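PDB 5BQ3: rhamnose ABC transporter, rhamnose-binding protein from Actinomyces odontolyticus ATCC 17982, which probably binds a sugar, likely rhamnose, as the solute-binding component of an ABC transporter. Local coordinates for residues S134-S146 with W170-Y184. Sequence-based numbering, arbitrary orientation.
Sequences SKQVAITMLDMVS and WIKFMEDEIASNDKY
Asp143 OD1 takes two bonds from the 170-184 segment. Tyr184 OH donates to Asp143 OD1 at 2.7 Å, on the syn side but 28° out of the carboxylate plane. Lys183 NZ adds a salt bridge to Asp143 OD1 at 3.0 Å, arriving from the opposite face of the carboxylate plane and 56° out of it. Lys183 reaches this far because its chain is extended beyond CG. Asp143 OD2 is hydrogen-bonded outside the two segments and has a long, weak ion pair with Arg321 NH2. The Tyr184 ring lies between Lys183 CB on one face and Leu142 CB on the other. A phenylalanine in place of Tyr184 could keep the ring packing, but would probably cost Asp143 OD1 the hydroxyl donor, leaving the lysine as its partner from this segment. A water bridges Ser146 OG and Lys183 O. At the other end, Lys135 NZ forms a salt bridge at 2.9 Å with Glu177 OE2, which accepts on its anti lone pair. Asn181 ND2 bonds to Glu177 OE1, so both carboxylate oxygens have donors. Asn181 OD1 accepts from Lys183 N, forming an Asx turn.

The rest of the contact is largely apolar. Lys135 CB sits over the centre of the Phe173 ring. Val137 CG1 lies over the five-membered ring of Trp170, 3.8 Å from its centroid. Ala138 CB meets Phe173 CB at 3.6 Å, and Leu142 packs on Met174 and Ile178.

The axes of helix segments 134-146 and 170-180 cross at -59° and approach to 8.2 Å. Both helices pack on the four-stranded parallel sheet of one lobe of this periplasmic-binding-protein fold: Val145 touches strands 153-159 and 244-247, Ile171 touches strands 153-159 and 187-194, and Leu142 and Ile178 meet strand 187-194.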
loop_
_atom_site.group_PDB
_atom_site.type_symbol
_atom_site.label_atom_id
_atom_site.label_comp_id
_atom_site.label_asym_id
_atom_site.label_seq_id
_atom_site.Cartn_x
_atom_site.Cartn_y
_atom_site.Cartn_z
ATOM N N SER A 134 5.758 4.059 6.529
ATOM C CA SER A 134 5.245 3.384 7.727
ATOM C C SER A 134 4.774 4.348 8.834
ATOM O O SER A 134 3.637 4.220 9.286
ATOM C CB SER A 134 6.297 2.434 8.288
ATOM O OG SER A 134 5.696 1.385 9.027
ATOM N N LYS A 135 5.621 5.316 9.244
ATOM C CA LYS A 135 5.301 6.299 10.289
ATOM C C LYS A 135 4.143 7.227 9.866
ATOM O O LYS A 135 3.393 7.691 10.728
ATOM C CB LYS A 135 6.547 7.128 10.648
ATOM C CG LYS A 135 6.435 7.906 11.959
ATOM C CD LYS A 135 7.611 8.851 12.155
ATOM C CE LYS A 135 7.359 9.892 13.221
ATOM N NZ LYS A 135 7.448 9.325 14.594
ATOM N N GLN A 136 3.992 7.487 8.552
ATOM C CA GLN A 136 2.932 8.348 8.027
ATOM C C GLN A 136 1.574 7.653 8.099
ATOM O O GLN A 136 0.567 8.336 8.287
ATOM C CB GLN A 136 3.241 8.799 6.592
ATOM C CG GLN A 136 2.495 10.065 6.150
ATOM C CD GLN A 136 2.733 11.264 7.039
ATOM O OE1 GLN A 136 3.869 11.687 7.277
ATOM N NE2 GLN A 136 1.656 11.841 7.547
ATOM N N VAL A 137 1.542 6.309 7.971
ATOM C CA VAL A 137 0.306 5.515 8.070
ATOM C C VAL A 137 -0.258 5.670 9.492
ATOM O O VAL A 137 -1.444 5.955 9.658
ATOM C CB VAL A 137 0.530 4.022 7.693
ATOM C CG1 VAL A 137 -0.740 3.193 7.893
ATOM C CG2 VAL A 137 1.029 3.886 6.265
ATOM N N ALA A 138 0.623 5.532 10.500
ATOM C CA ALA A 138 0.324 5.647 11.919
ATOM C C ALA A 138 -0.188 7.035 12.281
ATOM O O ALA A 138 -1.118 7.144 13.079
ATOM C CB ALA A 138 1.566 5.330 12.722
ATOM N N ILE A 139 0.415 8.093 11.691
ATOM C CA ILE A 139 0.056 9.498 11.916
ATOM C C ILE A 139 -1.348 9.751 11.350
ATOM O O ILE A 139 -2.191 10.302 12.062
ATOM C CB ILE A 139 1.143 10.453 11.331
ATOM C CG1 ILE A 139 2.373 10.491 12.263
ATOM C CG2 ILE A 139 0.601 11.874 11.092
ATOM C CD1 ILE A 139 3.689 10.959 11.625
ATOM N N THR A 140 -1.605 9.303 10.100
ATOM C CA THR A 140 -2.888 9.439 9.398
ATOM C C THR A 140 -4.010 8.835 10.240
ATOM O O THR A 140 -5.018 9.505 10.459
ATOM C CB THR A 140 -2.804 8.800 7.999
ATOM O OG1 THR A 140 -1.723 9.400 7.286
ATOM C CG2 THR A 140 -4.099 8.948 7.194
HETATM N N MSE A 141 -3.807 7.604 10.751
HETATM C CA MSE A 141 -4.764 6.886 11.588
HETATM C C MSE A 141 -5.025 7.609 12.913
HETATM O O MSE A 141 -6.191 7.808 13.255
HETATM C CB MSE A 141 -4.301 5.458 11.826
HETATM C CG MSE A 141 -4.383 4.630 10.553
HETATM SE SE MSE A 141 -4.376 2.751 10.873
HETATM C CE MSE A 141 -2.477 2.538 11.439
ATOM N N LEU A 142 -3.965 8.068 13.617
ATOM C CA LEU A 142 -4.102 8.830 14.864
ATOM C C LEU A 142 -4.832 10.155 14.634
ATOM O O LEU A 142 -5.598 10.570 15.498
ATOM C CB LEU A 142 -2.736 9.109 15.496
ATOM C CG LEU A 142 -2.050 7.953 16.202
ATOM C CD1 LEU A 142 -0.584 8.247 16.368
ATOM C CD2 LEU A 142 -2.690 7.659 17.548
ATOM N N ASP A 143 -4.603 10.807 13.470
ATOM C CA ASP A 143 -5.253 12.066 13.086
ATOM C C ASP A 143 -6.758 11.875 12.904
ATOM O O ASP A 143 -7.522 12.720 13.350
ATOM C CB ASP A 143 -4.640 12.634 11.793
ATOM C CG ASP A 143 -3.457 13.571 11.976
ATOM O OD1 ASP A 143 -2.883 13.599 13.085
ATOM O OD2 ASP A 143 -3.096 14.266 11.002
HETATM N N MSE A 144 -7.173 10.766 12.251
HETATM C CA MSE A 144 -8.577 10.409 12.008
HETATM C C MSE A 144 -9.271 10.035 13.318
HETATM O O MSE A 144 -10.418 10.429 13.524
HETATM C CB MSE A 144 -8.688 9.254 10.996
HETATM C CG MSE A 144 -8.178 9.623 9.596
HETATM SE SE MSE A 144 -8.482 8.270 8.231
HETATM C CE MSE A 144 -7.472 6.796 8.971
ATOM N N VAL A 145 -8.566 9.299 14.212
ATOM C CA VAL A 145 -9.079 8.887 15.524
ATOM C C VAL A 145 -9.350 10.128 16.360
ATOM O O VAL A 145 -10.494 10.355 16.741
ATOM C CB VAL A 145 -8.133 7.901 16.260
ATOM C CG1 VAL A 145 -8.628 7.599 17.667
ATOM C CG2 VAL A 145 -7.977 6.613 15.483
ATOM N N SER A 146 -8.296 10.937 16.606
ATOM C CA SER A 146 -8.317 12.173 17.390
ATOM C C SER A 146 -9.417 13.128 16.922
ATOM O O SER A 146 -10.137 13.676 17.757
ATOM C CB SER A 146 -6.959 12.866 17.321
ATOM O OG SER A 146 -6.860 13.900 18.285
ATOM N N TRP A 170 3.118 -0.264 12.410
ATOM C CA TRP A 170 2.199 0.885 12.467
ATOM C C TRP A 170 1.672 1.115 13.888
ATOM O O TRP A 170 1.546 2.271 14.295
ATOM C CB TRP A 170 1.010 0.731 11.495
ATOM C CG TRP A 170 1.363 0.514 10.048
ATOM C CD1 TRP A 170 2.358 1.123 9.339
ATOM C CD2 TRP A 170 0.644 -0.304 9.110
ATOM N NE1 TRP A 170 2.350 0.680 8.035
ATOM C CE2 TRP A 170 1.302 -0.189 7.864
ATOM C CE3 TRP A 170 -0.477 -1.147 9.207
ATOM C CZ2 TRP A 170 0.876 -0.888 6.725
ATOM C CZ3 TRP A 170 -0.885 -1.853 8.085
ATOM C CH2 TRP A 170 -0.223 -1.708 6.858
ATOM N N ILE A 171 1.369 0.019 14.634
ATOM C CA ILE A 171 0.888 0.052 16.023
ATOM C C ILE A 171 1.992 0.629 16.935
ATOM O O ILE A 171 1.685 1.474 17.777
ATOM C CB ILE A 171 0.388 -1.351 16.495
ATOM C CG1 ILE A 171 -0.939 -1.728 15.793
ATOM C CG2 ILE A 171 0.234 -1.432 18.028
ATOM C CD1 ILE A 171 -1.237 -3.231 15.702
ATOM N N LYS A 172 3.264 0.199 16.745
ATOM C CA LYS A 172 4.413 0.676 17.529
ATOM C C LYS A 172 4.614 2.190 17.334
ATOM O O LYS A 172 4.804 2.893 18.326
ATOM C CB LYS A 172 5.697 -0.108 17.180
ATOM C CG LYS A 172 6.966 0.319 17.936
ATOM C CD LYS A 172 6.943 -0.011 19.431
ATOM C CE LYS A 172 8.080 0.668 20.157
ATOM N NZ LYS A 172 7.924 0.587 21.633
ATOM N N PHE A 173 4.527 2.693 16.080
ATOM C CA PHE A 173 4.650 4.130 15.796
ATOM C C PHE A 173 3.491 4.894 16.441
ATOM O O PHE A 173 3.702 5.980 16.980
ATOM C CB PHE A 173 4.709 4.414 14.283
ATOM C CG PHE A 173 6.032 4.169 13.591
ATOM C CD1 PHE A 173 7.163 4.900 13.934
ATOM C CD2 PHE A 173 6.126 3.270 12.537
ATOM C CE1 PHE A 173 8.379 4.691 13.275
ATOM C CE2 PHE A 173 7.341 3.062 11.877
ATOM C CZ PHE A 173 8.459 3.773 12.251
HETATM N N MSE A 174 2.279 4.296 16.426
HETATM C CA MSE A 174 1.069 4.850 17.041
HETATM C C MSE A 174 1.239 4.992 18.554
HETATM O O MSE A 174 0.974 6.067 19.089
HETATM C CB MSE A 174 -0.150 3.976 16.722
HETATM C CG MSE A 174 -0.845 4.366 15.428
HETATM SE SE MSE A 174 -2.503 3.394 15.143
HETATM C CE MSE A 174 -3.552 4.096 16.643
ATOM N N GLU A 175 1.730 3.926 19.227
ATOM C CA GLU A 175 1.973 3.869 20.674
ATOM C C GLU A 175 3.050 4.872 21.103
ATOM O O GLU A 175 2.917 5.483 22.164
ATOM C CB GLU A 175 2.366 2.445 21.108
ATOM C CG GLU A 175 1.202 1.465 21.109
ATOM C CD GLU A 175 1.551 0.029 21.449
ATOM O OE1 GLU A 175 2.296 -0.610 20.672
ATOM O OE2 GLU A 175 1.040 -0.471 22.478
ATOM N N ASP A 176 4.099 5.048 20.276
ATOM C CA ASP A 176 5.199 5.987 20.517
ATOM C C ASP A 176 4.724 7.443 20.427
ATOM O O ASP A 176 5.169 8.277 21.214
ATOM C CB ASP A 176 6.347 5.752 19.511
ATOM C CG ASP A 176 7.124 4.454 19.671
ATOM O OD1 ASP A 176 7.139 3.898 20.796
ATOM O OD2 ASP A 176 7.746 4.010 18.678
ATOM N N GLU A 177 3.832 7.740 19.460
ATOM C CA GLU A 177 3.265 9.068 19.219
ATOM C C GLU A 177 2.303 9.480 20.332
ATOM O O GLU A 177 2.263 10.656 20.688
ATOM C CB GLU A 177 2.548 9.111 17.864
ATOM C CG GLU A 177 3.473 9.261 16.665
ATOM C CD GLU A 177 4.066 10.637 16.426
ATOM O OE1 GLU A 177 3.426 11.647 16.798
ATOM O OE2 GLU A 177 5.162 10.706 15.825
ATOM N N ILE A 178 1.538 8.519 20.885
ATOM C CA ILE A 178 0.598 8.752 21.990
ATOM C C ILE A 178 1.393 9.158 23.252
ATOM O O ILE A 178 0.989 10.085 23.958
ATOM C CB ILE A 178 -0.305 7.501 22.212
ATOM C CG1 ILE A 178 -1.359 7.393 21.090
ATOM C CG2 ILE A 178 -0.976 7.503 23.600
ATOM C CD1 ILE A 178 -1.920 6.001 20.839
ATOM N N ALA A 179 2.533 8.488 23.499
ATOM C CA ALA A 179 3.404 8.749 24.644
ATOM C C ALA A 179 4.216 10.041 24.478
ATOM O O ALA A 179 4.476 10.718 25.475
ATOM C CB ALA A 179 4.344 7.575 24.856
ATOM N N SER A 180 4.613 10.378 23.233
ATOM C CA SER A 180 5.434 11.553 22.945
ATOM C C SER A 180 4.607 12.809 22.575
ATOM O O SER A 180 4.585 13.760 23.358
ATOM C CB SER A 180 6.457 11.250 21.850
ATOM O OG SER A 180 5.846 10.877 20.625
ATOM N N ASN A 181 3.958 12.822 21.392
ATOM C CA ASN A 181 3.189 13.961 20.876
ATOM C C ASN A 181 2.000 14.322 21.773
ATOM O O ASN A 181 1.202 13.451 22.125
ATOM C CB ASN A 181 2.703 13.675 19.448
ATOM C CG ASN A 181 2.508 14.893 18.576
ATOM O OD1 ASN A 181 2.040 15.953 19.017
ATOM N ND2 ASN A 181 2.823 14.746 17.297
ATOM N N ASP A 182 1.890 15.621 22.130
ATOM C CA ASP A 182 0.832 16.179 22.979
ATOM C C ASP A 182 -0.536 16.179 22.276
ATOM O O ASP A 182 -1.565 16.262 22.951
ATOM C CB ASP A 182 1.191 17.611 23.418
ATOM C CG ASP A 182 2.400 17.708 24.326
ATOM O OD1 ASP A 182 2.261 17.416 25.535
ATOM O OD2 ASP A 182 3.478 18.110 23.837
ATOM N N LYS A 183 -0.543 16.098 20.932
ATOM C CA LYS A 183 -1.751 16.079 20.106
ATOM C C LYS A 183 -2.534 14.769 20.292
ATOM O O LYS A 183 -3.765 14.778 20.220
ATOM C CB LYS A 183 -1.375 16.268 18.623
ATOM C CG LYS A 183 -2.553 16.615 17.716
ATOM C CD LYS A 183 -2.196 16.477 16.249
ATOM C CE LYS A 183 -3.425 16.448 15.383
ATOM N NZ LYS A 183 -3.074 16.421 13.940
ATOM N N TYR A 184 -1.818 13.652 20.532
ATOM C CA TYR A 184 -2.415 12.322 20.675
ATOM C C TYR A 184 -2.375 11.795 22.117
ATOM O O TYR A 184 -2.743 10.640 22.342
ATOM C CB TYR A 184 -1.715 11.319 19.737
ATOM C CG TYR A 184 -1.423 11.841 18.345
ATOM C CD1 TYR A 184 -2.455 12.197 17.481
ATOM C CD2 TYR A 184 -0.117 11.936 17.877
ATOM C CE1 TYR A 184 -2.192 12.665 16.194
ATOM C CE2 TYR A 184 0.158 12.385 16.587
ATOM C CZ TYR A 184 -0.884 12.747 15.748
ATOM O OH TYR A 184 -0.615 13.192 14.478
HETATM O O HOH W 1 -6.123 16.262 19.413
#